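Local coordinates for protein soluble lytic murein transglycosylase (Pseudomonas aeruginosa, PDB 5OHU) that cleaves the glycan strands of bacterial peptidoglycan as a lytic transglycosylase, turning over the cell wall by both exolytic and endolytic action, at residues L304-R315 against K332-W343. Sequence-based numbering, arbitrary orientation.
Sequences LRDNTVTEWRTR and KLPQDLAATSRW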
# COMPACT_ATOMS: atom_id res chain seq x y z
N LEU A 304 23.81 -6.08 -8.63
CA LEU A 304 22.41 -5.73 -8.81
C LEU A 304 21.48 -6.63 -7.99
O LEU A 304 20.52 -7.21 -8.50
CB LEU A 304 22.03 -5.75 -10.30
CG LEU A 304 22.95 -4.97 -11.25
CD1 LEU A 304 22.45 -5.11 -12.70
CD2 LEU A 304 23.07 -3.51 -10.87
N ARG A 305 21.77 -6.73 -6.71
CA ARG A 305 20.94 -7.52 -5.81
C ARG A 305 19.77 -6.73 -5.25
O ARG A 305 18.77 -7.34 -4.85
CB ARG A 305 21.78 -8.05 -4.64
CG ARG A 305 22.93 -8.92 -5.07
CD ARG A 305 22.52 -9.78 -6.24
NE ARG A 305 23.66 -10.20 -7.06
CZ ARG A 305 23.66 -11.22 -7.92
NH1 ARG A 305 22.56 -11.92 -8.09
NH2 ARG A 305 24.77 -11.52 -8.62
N ASP A 306 19.87 -5.42 -5.21
CA ASP A 306 18.86 -4.57 -4.60
C ASP A 306 18.09 -3.89 -5.73
O ASP A 306 18.61 -2.98 -6.39
CB ASP A 306 19.53 -3.57 -3.66
CG ASP A 306 18.55 -2.80 -2.83
OD1 ASP A 306 17.50 -2.40 -3.36
OD2 ASP A 306 18.84 -2.56 -1.65
N ASN A 307 16.85 -4.35 -5.95
CA ASN A 307 16.07 -3.87 -7.09
C ASN A 307 15.79 -2.37 -6.99
O ASN A 307 15.80 -1.68 -8.01
CB ASN A 307 14.76 -4.64 -7.18
CG ASN A 307 14.92 -6.03 -7.76
OD1 ASN A 307 16.02 -6.46 -8.11
ND2 ASN A 307 13.83 -6.75 -7.84
N THR A 308 15.53 -1.87 -5.78
CA THR A 308 15.32 -0.44 -5.62
C THR A 308 16.55 0.35 -6.04
O THR A 308 16.44 1.40 -6.69
CB THR A 308 14.94 -0.12 -4.18
OG1 THR A 308 13.80 -0.90 -3.82
CG2 THR A 308 14.57 1.39 -4.04
N VAL A 309 17.75 -0.15 -5.71
CA VAL A 309 18.97 0.55 -6.09
C VAL A 309 19.22 0.43 -7.58
O VAL A 309 19.73 1.36 -8.21
CB VAL A 309 20.18 0.04 -5.28
CG1 VAL A 309 21.47 0.67 -5.78
CG2 VAL A 309 19.98 0.30 -3.78
N THR A 310 18.88 -0.72 -8.17
CA THR A 310 19.08 -0.89 -9.60
C THR A 310 18.22 0.07 -10.39
O THR A 310 18.68 0.67 -11.36
CB THR A 310 18.76 -2.33 -10.00
OG1 THR A 310 19.56 -3.22 -9.22
CG2 THR A 310 19.06 -2.55 -11.46
N GLU A 311 16.96 0.21 -9.99
CA GLU A 311 16.03 1.07 -10.71
C GLU A 311 16.41 2.54 -10.56
O GLU A 311 16.28 3.32 -11.50
CB GLU A 311 14.60 0.83 -10.21
CG GLU A 311 14.01 -0.53 -10.57
CD GLU A 311 12.48 -0.58 -10.44
OE1 GLU A 311 11.97 -0.31 -9.32
OE2 GLU A 311 11.79 -0.91 -11.44
N TRP A 312 16.89 2.93 -9.37
CA TRP A 312 17.22 4.34 -9.19
C TRP A 312 18.57 4.67 -9.81
O TRP A 312 18.78 5.79 -10.25
CB TRP A 312 17.15 4.73 -7.72
CG TRP A 312 15.80 5.23 -7.53
CD1 TRP A 312 14.73 4.56 -7.01
CD2 TRP A 312 15.32 6.50 -7.95
NE1 TRP A 312 13.61 5.35 -7.07
CE2 TRP A 312 13.94 6.55 -7.64
CE3 TRP A 312 15.92 7.62 -8.55
CZ2 TRP A 312 13.16 7.67 -7.89
CZ3 TRP A 312 15.14 8.74 -8.82
CH2 TRP A 312 13.77 8.76 -8.48
N ARG A 313 19.46 3.69 -9.88
CA ARG A 313 20.66 3.84 -10.68
C ARG A 313 20.32 4.08 -12.14
O ARG A 313 20.87 4.98 -12.80
CB ARG A 313 21.54 2.59 -10.53
CG ARG A 313 23.00 2.84 -10.85
CD ARG A 313 23.81 1.56 -11.09
NE ARG A 313 23.82 0.68 -9.94
CZ ARG A 313 24.53 -0.45 -9.88
NH1 ARG A 313 24.48 -1.19 -8.78
NH2 ARG A 313 25.30 -0.82 -10.89
N THR A 314 19.36 3.31 -12.68
CA THR A 314 18.96 3.50 -14.08
C THR A 314 18.19 4.80 -14.27
O THR A 314 18.41 5.53 -15.24
CB THR A 314 18.11 2.33 -14.59
OG1 THR A 314 18.69 1.07 -14.19
CG2 THR A 314 18.05 2.36 -16.13
N ARG A 315 17.28 5.12 -13.33
CA ARG A 315 16.53 6.37 -13.41
C ARG A 315 17.47 7.57 -13.41
O ARG A 315 17.30 8.52 -14.19
CB ARG A 315 15.54 6.46 -12.25
CG ARG A 315 14.30 5.60 -12.45
CD ARG A 315 13.40 5.49 -11.21
NE ARG A 315 12.23 4.72 -11.57
CZ ARG A 315 11.60 3.85 -10.79
NH1 ARG A 315 12.02 3.64 -9.55
NH2 ARG A 315 10.55 3.19 -11.26
N LYS A 332 21.54 -5.90 -18.23
CA LYS A 332 22.06 -6.74 -17.15
C LYS A 332 21.04 -6.97 -16.03
O LYS A 332 21.40 -7.55 -15.01
CB LYS A 332 23.32 -6.12 -16.56
CG LYS A 332 24.47 -5.85 -17.54
CD LYS A 332 25.57 -5.02 -16.87
CE LYS A 332 26.81 -4.87 -17.75
NZ LYS A 332 27.03 -3.48 -18.29
N LEU A 333 19.81 -6.50 -16.18
CA LEU A 333 18.83 -6.54 -15.09
C LEU A 333 18.50 -7.98 -14.69
O LEU A 333 18.51 -8.88 -15.53
CB LEU A 333 17.55 -5.83 -15.49
CG LEU A 333 17.69 -4.36 -15.86
CD1 LEU A 333 16.38 -3.82 -16.41
CD2 LEU A 333 18.09 -3.61 -14.61
N PRO A 334 18.18 -8.20 -13.43
CA PRO A 334 17.68 -9.51 -13.01
C PRO A 334 16.34 -9.78 -13.69
O PRO A 334 15.60 -8.86 -14.06
CB PRO A 334 17.48 -9.36 -11.50
CG PRO A 334 17.52 -7.91 -11.21
CD PRO A 334 18.25 -7.24 -12.33
N GLN A 335 15.99 -11.06 -13.78
CA GLN A 335 14.82 -11.49 -14.55
C GLN A 335 13.55 -10.76 -14.14
O GLN A 335 12.77 -10.34 -15.00
CB GLN A 335 14.64 -13.00 -14.38
CG GLN A 335 13.29 -13.56 -14.85
CD GLN A 335 13.11 -13.50 -16.36
OE1 GLN A 335 14.07 -13.28 -17.10
NE2 GLN A 335 11.88 -13.71 -16.81
N ASP A 336 13.30 -10.61 -12.84
CA ASP A 336 12.08 -9.97 -12.39
C ASP A 336 12.00 -8.50 -12.82
O ASP A 336 10.90 -7.99 -13.02
CB ASP A 336 11.94 -10.09 -10.88
CG ASP A 336 13.12 -9.50 -10.13
OD1 ASP A 336 14.21 -9.41 -10.72
OD2 ASP A 336 12.96 -9.13 -8.95
N LEU A 337 13.14 -7.81 -12.97
CA LEU A 337 13.07 -6.44 -13.47
C LEU A 337 13.02 -6.41 -15.00
O LEU A 337 12.26 -5.63 -15.59
CB LEU A 337 14.25 -5.61 -12.98
CG LEU A 337 14.26 -5.15 -11.53
CD1 LEU A 337 15.41 -4.19 -11.36
CD2 LEU A 337 12.98 -4.45 -11.13
N ALA A 338 13.80 -7.28 -15.64
CA ALA A 338 13.81 -7.35 -17.10
C ALA A 338 12.43 -7.70 -17.67
O ALA A 338 12.11 -7.30 -18.79
CB ALA A 338 14.84 -8.38 -17.56
N ALA A 339 11.61 -8.46 -16.92
CA ALA A 339 10.31 -8.87 -17.45
C ALA A 339 9.28 -7.76 -17.43
O ALA A 339 8.25 -7.88 -18.10
CB ALA A 339 9.76 -10.06 -16.65
N THR A 340 9.50 -6.68 -16.68
CA THR A 340 8.46 -5.67 -16.56
C THR A 340 8.35 -4.82 -17.82
O THR A 340 9.32 -4.60 -18.55
CB THR A 340 8.75 -4.75 -15.39
OG1 THR A 340 9.91 -3.98 -15.70
CG2 THR A 340 8.98 -5.60 -14.13
N SER A 341 7.14 -4.33 -18.06
CA SER A 341 6.93 -3.41 -19.17
C SER A 341 7.77 -2.15 -19.01
O SER A 341 8.20 -1.57 -20.00
CB SER A 341 5.45 -3.06 -19.28
OG SER A 341 4.96 -2.65 -18.02
N ARG A 342 8.01 -1.72 -17.77
CA ARG A 342 8.84 -0.56 -17.50
C ARG A 342 10.23 -0.70 -18.11
O ARG A 342 10.68 0.15 -18.90
CB ARG A 342 8.95 -0.32 -15.99
CG ARG A 342 9.95 0.76 -15.64
CD ARG A 342 10.10 0.93 -14.15
NE ARG A 342 8.84 1.34 -13.55
CZ ARG A 342 8.31 0.75 -12.48
NH1 ARG A 342 8.95 -0.29 -11.94
NH2 ARG A 342 7.17 1.18 -11.98
N TRP A 343 10.95 -1.76 -17.77
CA TRP A 343 12.33 -1.81 -18.24
C TRP A 343 12.44 -2.35 -19.65
O TRP A 343 13.45 -2.07 -20.32
CB TRP A 343 13.20 -2.59 -17.26
CG TRP A 343 13.20 -1.86 -15.97
CD1 TRP A 343 12.66 -2.28 -14.76
CD2 TRP A 343 13.64 -0.52 -15.77
NE1 TRP A 343 12.78 -1.28 -13.83
CE2 TRP A 343 13.38 -0.19 -14.42
CE3 TRP A 343 14.25 0.43 -16.59
CZ2 TRP A 343 13.71 1.05 -13.89
CZ3 TRP A 343 14.57 1.65 -16.06
CH2 TRP A 343 14.30 1.96 -14.72
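Glu311 OE2 accepts hydrogen bonds from two residues of 332-343, Trp343 and Arg342. Trp343 NE1 donates to it at 2.6 Å, nearly in the plane of the indole and onto the anti lone pair, with an N-H...O angle of 161°. Arg342 NH1 reaches the same oxygen on its syn side at 2.9 Å; this bond, part of a salt bridge, is more bent (131°). Two donors on different sides of one oxygen should limit rotation of the carboxylate, whose plane stands 63° from the indole.

Arg315 joins the network over one face of the Arg342 guanidinium, its NH2 lying 3.4 Å from Arg342 NE. Both are donors, and Glu600, salt-bridged to Arg315 NH2, probably offsets the like charges. Beyond the acid, the six-membered end of the indole meets Thr314, whose CG2, placed anti to the backbone N, comes within 3.6 Å of Trp343 CZ3.

Apolar contact continues toward the start of helix 307-319. Thr310 CG2 packs tightly on Leu333 CD2 (3.5 Å), while Leu337 lies against Thr310, Glu311 and the Asn307 amide. That amide donates from ND2 to Asp336 OD2 at 2.8 Å; the acceptor lies in the amide plane, but the donor stands above the carboxylate plane.

The contact thus joins the first turns of helix 307-319 to short helix 335-338 and the start of helix 341-354, consistent with the helical superhelix characteristic of the Slt70-like family. Helix 323-330 touches Leu304 and Thr314, whereas Val309 packs on helices 271-287 and 293-300.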